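Local structure of type IV pilus biogenesis factor PilY1 (Pseudomonas aeruginosa, 3HX6) at residues 164-168 against 180-185; 186-190 against 235-239; 190-196 against 212-218. The protein primes type IV pilus assembly and seems to regulate pilus retraction in twitching motility through calcium binding and release; this chain is its C-terminal domain, which contains a beta-propeller. The protein carries 3 engineered substitutions. All blocks are in the same frame, centred on the assembly; numbering follows the deposited sequence.

Contact 1: residues 164-168 against 180-185; sequences KGLFA and LWEIGV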
loop_
_atom_site.group_PDB
_atom_site.type_symbol
_atom_site.label_atom_id
_atom_site.label_comp_id
_atom_site.label_asym_id
_atom_site.label_seq_id
_atom_site.Cartn_x
_atom_site.Cartn_y
_atom_site.Cartn_z
ATOM N N LYS A 164 31.191 -14.364 19.399
ATOM C CA LYS A 164 30.243 -13.710 20.287
ATOM C C LYS A 164 30.431 -12.207 20.151
ATOM O O LYS A 164 31.302 -11.612 20.786
ATOM C CB LYS A 164 30.485 -14.155 21.729
ATOM C CG LYS A 164 30.364 -15.663 21.918
ATOM C CD LYS A 164 30.837 -16.097 23.297
ATOM C CE LYS A 164 30.696 -17.599 23.470
ATOM N NZ LYS A 164 31.228 -18.061 24.786
ATOM N N GLY A 165 29.617 -11.591 19.307
ATOM C CA GLY A 165 29.754 -10.166 19.112
ATOM C C GLY A 165 28.576 -9.532 18.415
ATOM O O GLY A 165 27.827 -10.181 17.678
ATOM N N LEU A 166 28.437 -8.236 18.650
ATOM C CA LEU A 166 27.368 -7.434 18.086
ATOM C C LEU A 166 27.999 -6.198 17.471
ATOM O O LEU A 166 29.053 -5.754 17.917
ATOM C CB LEU A 166 26.425 -6.996 19.211
ATOM C CG LEU A 166 24.989 -7.504 19.320
ATOM C CD1 LEU A 166 24.898 -8.905 18.794
ATOM C CD2 LEU A 166 24.529 -7.425 20.781
ATOM N N PHE A 167 27.372 -5.655 16.437
ATOM C CA PHE A 167 27.862 -4.429 15.841
ATOM C C PHE A 167 26.697 -3.644 15.258
ATOM O O PHE A 167 25.639 -4.203 14.950
ATOM C CB PHE A 167 28.942 -4.688 14.775
ATOM C CG PHE A 167 28.469 -5.467 13.583
ATOM C CD1 PHE A 167 28.657 -6.845 13.515
ATOM C CD2 PHE A 167 27.858 -4.816 12.513
ATOM C CE1 PHE A 167 28.246 -7.568 12.388
ATOM C CE2 PHE A 167 27.444 -5.525 11.387
ATOM C CZ PHE A 167 27.638 -6.905 11.324
ATOM N N ALA A 168 26.892 -2.336 15.143
ATOM C CA ALA A 168 25.872 -1.456 14.605
ATOM C C ALA A 168 26.523 -0.554 13.573
ATOM O O ALA A 168 27.630 -0.065 13.777
ATOM C CB ALA A 168 25.255 -0.617 15.728
ATOM N N LEU A 180 29.338 2.408 13.944
ATOM C CA LEU A 180 28.973 3.049 15.201
ATOM C C LEU A 180 29.693 2.389 16.368
ATOM O O LEU A 180 30.288 3.066 17.206
ATOM C CB LEU A 180 27.461 2.977 15.412
ATOM C CG LEU A 180 26.631 3.819 14.439
ATOM C CD1 LEU A 180 25.154 3.496 14.600
ATOM C CD2 LEU A 180 26.900 5.298 14.695
ATOM N N TRP A 181 29.629 1.064 16.427
ATOM C CA TRP A 181 30.298 0.331 17.489
ATOM C C TRP A 181 30.319 -1.176 17.278
ATOM O O TRP A 181 29.616 -1.719 16.425
ATOM C CB TRP A 181 29.676 0.645 18.858
ATOM C CG TRP A 181 28.167 0.634 18.911
ATOM C CD1 TRP A 181 27.343 1.723 18.905
ATOM C CD2 TRP A 181 27.311 -0.514 19.001
ATOM N NE1 TRP A 181 26.028 1.327 18.991
ATOM C CE2 TRP A 181 25.979 -0.040 19.050
ATOM C CE3 TRP A 181 27.537 -1.895 19.047
ATOM C CZ2 TRP A 181 24.877 -0.900 19.139
ATOM C CZ3 TRP A 181 26.438 -2.753 19.138
ATOM C CH2 TRP A 181 25.126 -2.248 19.182
ATOM N N GLU A 182 31.155 -1.834 18.071
ATOM C CA GLU A 182 31.312 -3.278 18.043
ATOM C C GLU A 182 31.362 -3.747 19.485
ATOM O O GLU A 182 32.110 -3.205 20.291
ATOM C CB GLU A 182 32.619 -3.670 17.352
ATOM C CG GLU A 182 32.680 -3.363 15.871
ATOM C CD GLU A 182 33.991 -3.818 15.251
ATOM O OE1 GLU A 182 35.057 -3.315 15.673
ATOM O OE2 GLU A 182 33.958 -4.683 14.347
ATOM N N ILE A 183 30.553 -4.745 19.811
ATOM C CA ILE A 183 30.518 -5.287 21.161
ATOM C C ILE A 183 31.038 -6.716 21.135
ATOM O O ILE A 183 30.755 -7.466 20.206
ATOM C CB ILE A 183 29.081 -5.310 21.728
ATOM C CG1 ILE A 183 28.534 -3.891 21.836
ATOM C CG2 ILE A 183 29.068 -5.981 23.097
ATOM C CD1 ILE A 183 27.160 -3.822 22.466
ATOM N N GLY A 184 31.805 -7.077 22.158
ATOM C CA GLY A 184 32.344 -8.420 22.261
ATOM C C GLY A 184 32.265 -8.834 23.716
ATOM O O GLY A 184 31.732 -8.084 24.538
ATOM N N VAL A 185 32.789 -10.011 24.049
ATOM C CA VAL A 185 32.749 -10.464 25.433
ATOM C C VAL A 185 33.519 -9.489 26.310
ATOM O O VAL A 185 33.207 -9.326 27.489
ATOM C CB VAL A 185 33.340 -11.882 25.599
ATOM C CG1 VAL A 185 32.472 -12.884 24.856
ATOM C CG2 VAL A 185 34.776 -11.923 25.086
HETATM O O HOH W 1 33.831 -11.659 22.011
#
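Leu180 begins the pairing of the third and fourth strands of a propeller blade: its N donates to Ala168 O, while its CB lies 4.2 Å from Ala168 CB. Trp181 follows, and its O accepts from Ala168 N at 3.1 Å. Two consecutive residues face Ala168, a classic beta bulge in the antiparallel hairpin. The indole is swung back over the partner strand because Trp181 CG sits between the backbone N and the carbonyl carbon (chi1 46°). Ala168 CB lies over one face of the six-membered ring, 3.6 Å from its centroid, in a CH-pi contact, and Trp181 NE1 is satisfied by Met230 O. Glu182 lies on the other face of the sheet, where its CG brushes Phe167 CB and its carboxylate reaches Ser113. Ile183 forms the hydrogen-bonded pair with Leu166: Ile183 N gives a nearly straight bond (177°) to Leu166 O. Ile183 CB meets Leu166 CB at 4.0 Å. Beyond Gly184, a water bridges Val185 N to Lys164 O, and Val185 CG1 packs 3.9 Å from Lys164 CB. The chemistry implies two kinds of hold: backbone bonds set the register, while Leu166, Ala168, Trp181 and Ile183 make an apolar face that packs onto the next blade.

Contact 2: residues 186-190 against 235-239; sequences DQEPD and ITRKL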
loop_
_atom_site.group_PDB
_atom_site.type_symbol
_atom_site.label_atom_id
_atom_site.label_comp_id
_atom_site.label_asym_id
_atom_site.label_seq_id
_atom_site.Cartn_x
_atom_site.Cartn_y
_atom_site.Cartn_z
ATOM N N ASP A 186 34.518 -8.834 25.728
ATOM C CA ASP A 186 35.312 -7.858 26.463
ATOM C C ASP A 186 34.433 -6.725 26.994
ATOM O O ASP A 186 34.658 -6.222 28.090
ATOM C CB ASP A 186 36.401 -7.280 25.559
ATOM C CG ASP A 186 37.563 -8.237 25.360
ATOM O OD1 ASP A 186 38.281 -8.092 24.349
ATOM O OD2 ASP A 186 37.756 -9.124 26.214
ATOM N N GLN A 187 33.439 -6.326 26.208
ATOM C CA GLN A 187 32.531 -5.256 26.608
ATOM C C GLN A 187 31.344 -5.789 27.404
ATOM O O GLN A 187 30.836 -5.120 28.306
ATOM C CB GLN A 187 32.008 -4.510 25.378
ATOM C CG GLN A 187 33.027 -3.621 24.695
ATOM C CD GLN A 187 34.162 -4.399 24.066
ATOM O OE1 GLN A 187 33.940 -5.293 23.248
ATOM N NE2 GLN A 187 35.391 -4.055 24.434
ATOM N N GLU A 188 30.902 -6.994 27.055
ATOM C CA GLU A 188 29.770 -7.627 27.719
ATOM C C GLU A 188 30.123 -9.081 27.966
ATOM O O GLU A 188 29.904 -9.937 27.111
ATOM C CB GLU A 188 28.519 -7.522 26.840
ATOM C CG GLU A 188 27.291 -8.219 27.400
ATOM C CD GLU A 188 27.124 -7.992 28.889
ATOM O OE1 GLU A 188 27.491 -8.894 29.676
ATOM O OE2 GLU A 188 26.636 -6.908 29.276
ATOM N N PRO A 189 30.671 -9.377 29.152
ATOM C CA PRO A 189 31.072 -10.736 29.525
ATOM C C PRO A 189 30.031 -11.834 29.309
ATOM O O PRO A 189 30.394 -12.974 29.044
ATOM C CB PRO A 189 31.489 -10.586 30.994
ATOM C CG PRO A 189 30.674 -9.425 31.466
ATOM C CD PRO A 189 30.760 -8.469 30.308
ATOM N N ASP A 190 28.747 -11.501 29.410
ATOM C CA ASP A 190 27.702 -12.509 29.223
ATOM C C ASP A 190 27.134 -12.562 27.808
ATOM O O ASP A 190 26.070 -13.131 27.583
ATOM C CB ASP A 190 26.562 -12.293 30.216
ATOM C CG ASP A 190 26.958 -12.632 31.639
ATOM O OD1 ASP A 190 27.439 -13.763 31.873
ATOM O OD2 ASP A 190 26.782 -11.773 32.525
ATOM N N ILE A 235 26.797 -0.668 27.470
ATOM C CA ILE A 235 25.743 -1.505 28.013
ATOM C C ILE A 235 24.983 -0.661 29.033
ATOM O O ILE A 235 25.369 -0.587 30.198
ATOM C CB ILE A 235 26.317 -2.756 28.705
ATOM C CG1 ILE A 235 27.210 -3.531 27.728
ATOM C CG2 ILE A 235 25.183 -3.640 29.196
ATOM C CD1 ILE A 235 26.514 -3.962 26.443
ATOM N N THR A 236 23.911 -0.011 28.591
ATOM C CA THR A 236 23.115 0.833 29.484
ATOM C C THR A 236 22.580 0.030 30.670
ATOM O O THR A 236 22.553 0.515 31.801
ATOM C CB THR A 236 21.939 1.481 28.731
ATOM O OG1 THR A 236 22.450 2.322 27.690
ATOM C CG2 THR A 236 21.087 2.320 29.683
ATOM N N ARG A 237 22.151 -1.197 30.402
ATOM C CA ARG A 237 21.642 -2.083 31.442
ATOM C C ARG A 237 21.648 -3.522 30.979
ATOM O O ARG A 237 21.336 -3.825 29.823
ATOM C CB ARG A 237 20.200 -1.736 31.850
ATOM C CG ARG A 237 20.044 -0.709 32.970
ATOM C CD ARG A 237 20.886 -1.026 34.203
ATOM N NE ARG A 237 20.553 -2.275 34.890
ATOM C CZ ARG A 237 19.482 -2.468 35.662
ATOM N NH1 ARG A 237 18.602 -1.494 35.859
ATOM N NH2 ARG A 237 19.308 -3.632 36.267
ATOM N N LYS A 238 22.025 -4.403 31.891
ATOM C CA LYS A 238 22.011 -5.831 31.642
ATOM C C LYS A 238 21.034 -6.330 32.687
ATOM O O LYS A 238 21.257 -6.161 33.886
ATOM C CB LYS A 238 23.388 -6.459 31.863
ATOM C CG LYS A 238 23.367 -7.983 31.842
ATOM C CD LYS A 238 24.620 -8.573 31.209
ATOM C CE LYS A 238 25.899 -8.157 31.928
ATOM N NZ LYS A 238 26.099 -8.865 33.207
ATOM N N LEU A 239 19.931 -6.903 32.228
ATOM C CA LEU A 239 18.917 -7.426 33.127
ATOM C C LEU A 239 19.021 -8.942 33.156
ATOM O O LEU A 239 18.438 -9.639 32.320
ATOM C CB LEU A 239 17.527 -6.993 32.652
ATOM C CG LEU A 239 16.967 -5.652 33.136
ATOM C CD1 LEU A 239 18.077 -4.694 33.504
ATOM C CD2 LEU A 239 16.063 -5.071 32.054
#
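Lys238 is held across the contact by Asp190, with Glu188 as a long and less certain second partner, although the acids' loop and the lysine's strand share no backbone bond. The result is a salt-bridge network in the beta-propeller, between the loop that joins two blades and the last strand of the second: it reaches from the loop after strand 178-184 to an outermost strand of the next four-stranded sheet, 235-241. Lys238 arrives by a bent route: CG stands opposite the backbone N (chi1 170°), and the chain then folds at its later torsions, curling its end toward the acids. The Asp190 and Lys238 side chains meet at about a right angle. In the second bridge Glu188 OE1 is 3.8 Å from Lys238 NZ, and the modelled place of that oxygen is doubtful. Asp190 N also appears to donate to Glu188 OE1, which would tie the Glu188 carboxylate to the backbone of Asp190. Ile235 packs beside the acids, its CD1 4.1 Å from Glu188 CB, and continues into apolar packing with Ile183 and Ile228. The firmer of the two bridges is the hydrogen bond from Lys238 NZ to Asp190 OD2, 3.1 Å long, which uses the anti lone pair of that oxygen.

Contact 3: residues 190-196 against 212-218; sequences DLGYSFP and TGNGYSS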
loop_
_atom_site.group_PDB
_atom_site.type_symbol
_atom_site.label_atom_id
_atom_site.label_comp_id
_atom_site.label_asym_id
_atom_site.label_seq_id
_atom_site.Cartn_x
_atom_site.Cartn_y
_atom_site.Cartn_z
ATOM N N ASP A 190 28.747 -11.501 29.410
ATOM C CA ASP A 190 27.702 -12.509 29.223
ATOM C C ASP A 190 27.134 -12.562 27.808
ATOM O O ASP A 190 26.070 -13.131 27.583
ATOM C CB ASP A 190 26.562 -12.293 30.216
ATOM C CG ASP A 190 26.958 -12.632 31.639
ATOM O OD1 ASP A 190 27.439 -13.763 31.873
ATOM O OD2 ASP A 190 26.782 -11.773 32.525
ATOM N N LEU A 191 27.844 -11.974 26.855
ATOM C CA LEU A 191 27.392 -11.993 25.475
ATOM C C LEU A 191 27.690 -13.362 24.858
ATOM O O LEU A 191 28.807 -13.874 24.969
ATOM C CB LEU A 191 28.096 -10.899 24.672
ATOM C CG LEU A 191 27.691 -10.775 23.201
ATOM C CD1 LEU A 191 26.230 -10.316 23.107
ATOM C CD2 LEU A 191 28.616 -9.783 22.493
ATOM N N GLY A 192 26.686 -13.957 24.221
ATOM C CA GLY A 192 26.880 -15.251 23.590
ATOM C C GLY A 192 26.742 -15.113 22.088
ATOM O O GLY A 192 26.832 -14.002 21.556
ATOM N N TYR A 193 26.545 -16.226 21.392
ATOM C CA TYR A 193 26.363 -16.165 19.951
ATOM C C TYR A 193 25.044 -15.434 19.751
ATOM O O TYR A 193 23.976 -15.908 20.150
ATOM C CB TYR A 193 26.334 -17.572 19.366
ATOM C CG TYR A 193 27.661 -18.261 19.550
ATOM C CD1 TYR A 193 28.784 -17.837 18.841
ATOM C CD2 TYR A 193 27.819 -19.269 20.497
ATOM C CE1 TYR A 193 30.031 -18.393 19.074
ATOM C CE2 TYR A 193 29.063 -19.833 20.741
ATOM C CZ TYR A 193 30.162 -19.389 20.027
ATOM O OH TYR A 193 31.395 -19.934 20.274
ATOM N N SER A 194 25.134 -14.266 19.133
ATOM C CA SER A 194 23.980 -13.418 18.946
ATOM C C SER A 194 22.982 -13.746 17.857
ATOM O O SER A 194 22.756 -12.964 16.934
ATOM C CB SER A 194 24.461 -11.981 18.817
ATOM O OG SER A 194 25.134 -11.608 20.011
ATOM N N PHE A 195 22.364 -14.911 17.984
ATOM C CA PHE A 195 21.339 -15.329 17.047
ATOM C C PHE A 195 20.061 -14.519 17.279
ATOM O O PHE A 195 19.279 -14.310 16.354
ATOM C CB PHE A 195 21.050 -16.819 17.230
ATOM C CG PHE A 195 22.147 -17.708 16.731
ATOM C CD1 PHE A 195 22.208 -18.067 15.387
ATOM C CD2 PHE A 195 23.124 -18.183 17.597
ATOM C CE1 PHE A 195 23.225 -18.887 14.915
ATOM C CE2 PHE A 195 24.149 -19.005 17.131
ATOM C CZ PHE A 195 24.197 -19.357 15.788
ATOM N N PRO A 196 19.829 -14.052 18.522
ATOM C CA PRO A 196 18.611 -13.275 18.759
ATOM C C PRO A 196 18.526 -12.046 17.866
ATOM O O PRO A 196 19.536 -11.426 17.561
ATOM C CB PRO A 196 18.727 -12.890 20.234
ATOM C CG PRO A 196 19.488 -14.033 20.821
ATOM C CD PRO A 196 20.566 -14.249 19.783
ATOM N N THR A 212 18.199 -6.471 23.046
ATOM C CA THR A 212 18.258 -7.828 22.545
ATOM C C THR A 212 18.599 -8.831 23.642
ATOM O O THR A 212 18.899 -8.447 24.769
ATOM C CB THR A 212 19.317 -7.909 21.428
ATOM O OG1 THR A 212 19.234 -9.175 20.770
ATOM C CG2 THR A 212 20.714 -7.709 22.008
ATOM N N GLY A 213 18.530 -10.120 23.313
ATOM C CA GLY A 213 18.870 -11.149 24.278
ATOM C C GLY A 213 20.380 -11.313 24.236
ATOM O O GLY A 213 20.998 -10.986 23.221
ATOM N N ASN A 214 20.984 -11.808 25.315
ATOM C CA ASN A 214 22.437 -11.976 25.337
ATOM C C ASN A 214 22.903 -13.079 24.394
ATOM O O ASN A 214 24.084 -13.176 24.059
ATOM C CB ASN A 214 22.925 -12.265 26.759
ATOM C CG ASN A 214 22.498 -13.631 27.261
ATOM O OD1 ASN A 214 21.324 -13.990 27.200
ATOM N ND2 ASN A 214 23.457 -14.397 27.774
ATOM N N GLY A 215 21.985 -13.919 23.948
ATOM C CA GLY A 215 22.416 -14.960 23.036
ATOM C C GLY A 215 22.730 -16.286 23.701
ATOM O O GLY A 215 22.497 -16.471 24.892
ATOM N N TYR A 216 23.316 -17.193 22.933
ATOM C CA TYR A 216 23.575 -18.532 23.433
ATOM C C TYR A 216 25.025 -18.930 23.657
ATOM O O TYR A 216 25.931 -18.436 22.996
ATOM C CB TYR A 216 22.895 -19.515 22.482
ATOM C CG TYR A 216 21.527 -19.032 22.035
ATOM C CD1 TYR A 216 20.610 -18.544 22.963
ATOM C CD2 TYR A 216 21.144 -19.080 20.697
ATOM C CE1 TYR A 216 19.345 -18.118 22.576
ATOM C CE2 TYR A 216 19.874 -18.655 20.297
ATOM C CZ TYR A 216 18.981 -18.177 21.248
ATOM O OH TYR A 216 17.716 -17.780 20.888
ATOM N N SER A 217 25.218 -19.840 24.607
ATOM C CA SER A 217 26.534 -20.354 24.958
ATOM C C SER A 217 27.478 -19.265 25.434
ATOM O O SER A 217 28.666 -19.281 25.106
ATOM C CB SER A 217 27.154 -21.085 23.764
ATOM O OG SER A 217 26.291 -22.112 23.308
ATOM N N SER A 218 26.953 -18.309 26.191
ATOM C CA SER A 218 27.790 -17.247 26.722
ATOM C C SER A 218 28.666 -17.894 27.795
ATOM O O SER A 218 28.385 -19.011 28.237
ATOM C CB SER A 218 26.930 -16.127 27.323
ATOM O OG SER A 218 26.072 -16.608 28.343
HETATM O O HOH W 2 26.935 -16.247 30.854
HETATM O O HOH W 3 21.318 -9.989 19.225
#
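Tyr193 and Tyr216 pair their backbones as a single antiparallel bridge between two largely irregular segments, 190-196 and 212-218. Tyr193 N reaches Tyr216 O at 2.8 Å, and Tyr216 N returns a bond to Tyr193 O. That second oxygen also accepts from Phe195 N, the bond that spans the inverse gamma turn centred on Ser194. Gly192 N adds a 2.7 Å bond to Asn214 O. The chains run close at the glycines, with Gly192 CA 3.4 Å from Tyr216 O. Among the side chains, Asn214 has its CG between backbone N and carbonyl carbon (chi1 69°), which sets the amide beside Asp190 O; ND2 bonds this oxygen at 2.9 Å, only 2° out of the amide plane. ND2 also donates to Lys222 O, and OD1 is held by Leu251 N and Ala224 N. One water links Asp190 OD1 to Ser218 OG, and another joins Pro196 O to Thr212 OG1. Ser217 CB meets the Tyr193 ring at its edge, while Phe195 CB rests 3.8 Å from Tyr216 CE2. The pairing lies between blades: Leu191 packs on Leu166 of strand 165-170 and on Leu226 of strand 223-229, and Tyr216 OH is hydrogen-bonded with Ser252 OG of strand 251-257.

How the contacts relate
Together the three contacts illustrate how one propeller blade is joined to the next: contact 1 closes the outer hairpin of one sheet, and contacts 2 and 3 tie the loop leaving it to the following sheet. Their centres are each about 11 Å from one another. Ile183 CD1 of contact 1 packs 4.0 Å from Ile235 CD1 of contact 2. Lys164 of contact 1 reaches into contact 3, its NZ 2.9 Å from Ser217 O. Contacts 2 and 3 share Asp190, whose OD2 takes the Lys238 bridge of contact 2, while its backbone O and, through a water, OD1 belong to contact 3. All three lie away from the calcium site formed by Asp258, Asn260, Asp262, Val264 and Asp266.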